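Local coordinates for glyoxalase family protein (Bacillus cereus, PDB 1SS4) that belongs to the glyoxalase (vicinal oxygen chelate) family and may be a metal-dependent enzyme such as a methylmalonyl-CoA epimerase, though its function is not established, at residues I26-F29 with E30-L34. Numbering follows the deposited sequence.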
ATOM      1  N   ILE A  26      10.992  -2.052  11.123  1.00 26.40           N
ATOM      2  CA  ILE A  26      10.716  -0.908  11.991  1.00 28.72           C
ATOM      3  C   ILE A  26      11.892   0.069  11.863  1.00 28.14           C
ATOM      4  O   ILE A  26      11.704   1.259  11.641  1.00 27.40           O
ATOM      5  CB  ILE A  26      10.580  -1.331  13.490  1.00 28.07           C
ATOM      6  CG1 ILE A  26       9.323  -2.182  13.683  1.00 30.24           C
ATOM      7  CG2 ILE A  26      10.519  -0.090  14.383  1.00 30.74           C
ATOM      8  CD1 ILE A  26       9.126  -2.675  15.102  1.00 30.27           C
ATOM      9  N   SER A  27      13.109  -0.445  11.980  1.00 29.03           N
ATOM     10  CA  SER A  27      14.285   0.418  11.886  1.00 30.18           C
ATOM     11  C   SER A  27      14.315   1.219  10.583  1.00 29.88           C
ATOM     12  O   SER A  27      14.587   2.420  10.579  1.00 30.82           O
ATOM     13  CB  SER A  27      15.558  -0.427  12.008  1.00 32.97           C
ATOM     14  OG  SER A  27      16.708   0.351  11.727  1.00 35.88           O
ATOM     15  N   PHE A  28      14.028   0.548   9.474  1.00 28.09           N
ATOM     16  CA  PHE A  28      14.023   1.195   8.170  1.00 27.61           C
ATOM     17  C   PHE A  28      12.989   2.318   8.047  1.00 26.36           C
ATOM     18  O   PHE A  28      13.310   3.417   7.605  1.00 26.32           O
ATOM     19  CB  PHE A  28      13.777   0.157   7.071  1.00 26.91           C
ATOM     20  CG  PHE A  28      13.697   0.747   5.698  1.00 29.29           C
ATOM     21  CD1 PHE A  28      14.839   1.262   5.084  1.00 29.00           C
ATOM     22  CD2 PHE A  28      12.486   0.818   5.027  1.00 29.51           C
ATOM     23  CE1 PHE A  28      14.766   1.839   3.815  1.00 29.33           C
ATOM     24  CE2 PHE A  28      12.399   1.398   3.757  1.00 31.50           C
ATOM     25  CZ  PHE A  28      13.541   1.907   3.154  1.00 31.38           C
ATOM     26  N   PHE A  29      11.744   2.056   8.436  1.00 24.75           N
ATOM     27  CA  PHE A  29      10.744   3.093   8.315  1.00 24.51           C
ATOM     28  C   PHE A  29      10.990   4.237   9.292  1.00 25.60           C
ATOM     29  O   PHE A  29      10.592   5.368   9.032  1.00 25.71           O
ATOM     30  CB  PHE A  29       9.353   2.472   8.407  1.00 23.75           C
ATOM     31  CG  PHE A  29       8.951   1.768   7.123  1.00 23.39           C
ATOM     32  CD1 PHE A  29       8.580   2.511   6.005  1.00 24.46           C
ATOM     33  CD2 PHE A  29       9.045   0.390   7.007  1.00 24.82           C
ATOM     34  CE1 PHE A  29       8.314   1.887   4.774  1.00 24.69           C
ATOM     35  CE2 PHE A  29       8.780  -0.258   5.778  1.00 26.97           C
ATOM     36  CZ  PHE A  29       8.416   0.497   4.662  1.00 23.59           C
ATOM     37  N   GLU A  30      11.694   3.959  10.388  1.00 30.36           N
ATOM     38  CA  GLU A  30      12.022   5.027  11.333  1.00 32.79           C
ATOM     39  C   GLU A  30      12.975   5.992  10.640  1.00 33.04           C
ATOM     40  O   GLU A  30      12.860   7.206  10.801  1.00 33.64           O
ATOM     41  CB  GLU A  30      12.672   4.473  12.598  1.00 33.04           C
ATOM     42  CG  GLU A  30      11.679   3.840  13.550  1.00 35.63           C
ATOM     43  CD  GLU A  30      12.354   3.130  14.701  1.00 37.34           C
ATOM     44  OE1 GLU A  30      13.603   3.030  14.680  1.00 39.06           O
ATOM     45  OE2 GLU A  30      11.634   2.660  15.617  1.00 36.49           O
ATOM     46  N   GLU A  31      13.898   5.443   9.851  1.00 33.73           N
ATOM     47  CA  GLU A  31      14.871   6.233   9.097  1.00 33.50           C
ATOM     48  C   GLU A  31      14.179   7.087   8.038  1.00 33.40           C
ATOM     49  O   GLU A  31      14.621   8.192   7.731  1.00 31.41           O
ATOM     50  CB  GLU A  31      15.879   5.313   8.408  1.00 36.98           C
ATOM     51  CG  GLU A  31      16.827   4.590   9.348  1.00 42.71           C
ATOM     52  CD  GLU A  31      17.904   5.508   9.919  1.00 45.81           C
ATOM     53  OE1 GLU A  31      18.559   6.228   9.136  1.00 48.77           O
ATOM     54  OE2 GLU A  31      18.099   5.500  11.149  1.00 48.54           O
ATOM     55  N   ILE A  32      13.102   6.557   7.461  1.00 29.92           N
ATOM     56  CA  ILE A  32      12.336   7.287   6.465  1.00 28.89           C
ATOM     57  C   ILE A  32      11.648   8.458   7.172  1.00 27.83           C
ATOM     58  O   ILE A  32      11.365   9.486   6.567  1.00 27.83           O
ATOM     59  CB  ILE A  32      11.227   6.395   5.841  1.00 30.19           C
ATOM     60  CG1 ILE A  32      11.856   5.286   4.992  1.00 30.65           C
ATOM     61  CG2 ILE A  32      10.251   7.263   5.040  1.00 29.64           C
ATOM     62  CD1 ILE A  32      12.343   5.750   3.631  1.00 35.66           C
ATOM     63  N   GLY A  33      11.331   8.278   8.445  1.00 28.72           N
ATOM     64  CA  GLY A  33      10.683   9.350   9.172  1.00 28.62           C
ATOM     65  C   GLY A  33       9.388   9.002   9.869  1.00 28.99           C
ATOM     66  O   GLY A  33       8.762   9.888  10.457  1.00 28.59           O
ATOM     67  N   LEU A  34       8.956   7.743   9.790  1.00 28.65           N
ATOM     68  CA  LEU A  34       7.729   7.354  10.478  1.00 27.11           C
ATOM     69  C   LEU A  34       8.054   6.988  11.926  1.00 28.64           C
ATOM     70  O   LEU A  34       9.188   6.617  12.254  1.00 27.25           O
ATOM     71  CB  LEU A  34       7.047   6.162   9.796  1.00 28.30           C
ATOM     72  CG  LEU A  34       6.409   6.504   8.448  1.00 27.74           C
ATOM     73  CD1 LEU A  34       7.403   6.240   7.328  1.00 27.30           C
ATOM     74  CD2 LEU A  34       5.144   5.657   8.262  1.00 27.40           C
TER
HETATM   75  O   HOH W   1      16.907   3.387  12.413  1.00 45.74           O
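Phe29 O takes two backbone N-H groups, Leu34 N at 3.0 Å and Gly33 N at 3.1 Å, which reach it from opposite faces of its carbonyl plane. Upstream, regular i to i+4 bonds run from Glu30 N to Ile26 O, Glu31 N to Ser27 O and Ile32 N to Phe28 O. A water donates to Ser27 O and, at 2.7 Å, to Glu31 OE2, linking the backbone to a carboxylate one turn on. The Leu34 N bond, with a weak one from Gly33 N to Glu30 O, forms a Schellman motif: Gly33, at phi 126°, ends helix 22-32, which links strand 9-18 to strand 35-42 in this glyoxalase-family fold. Among the apolar side chains, Leu34 runs alongside Phe29 and brings CD1 to the ring edge, 4.1 Å from Phe29 CD1; both also pack on Ile72 and Met63 of the sheet. Phe28 has CG anti to its N (chi1 178°), which sends the ring toward Leu113 of helix 106-115, while Ile32 CG1 lies over one ring face, near the rim. Ile32 and Leu34 also meet Leu9 of the second subunit. The extended Glu30 chain lies beside Ile26, its OE2 3.2 Å from Ile26 CG2.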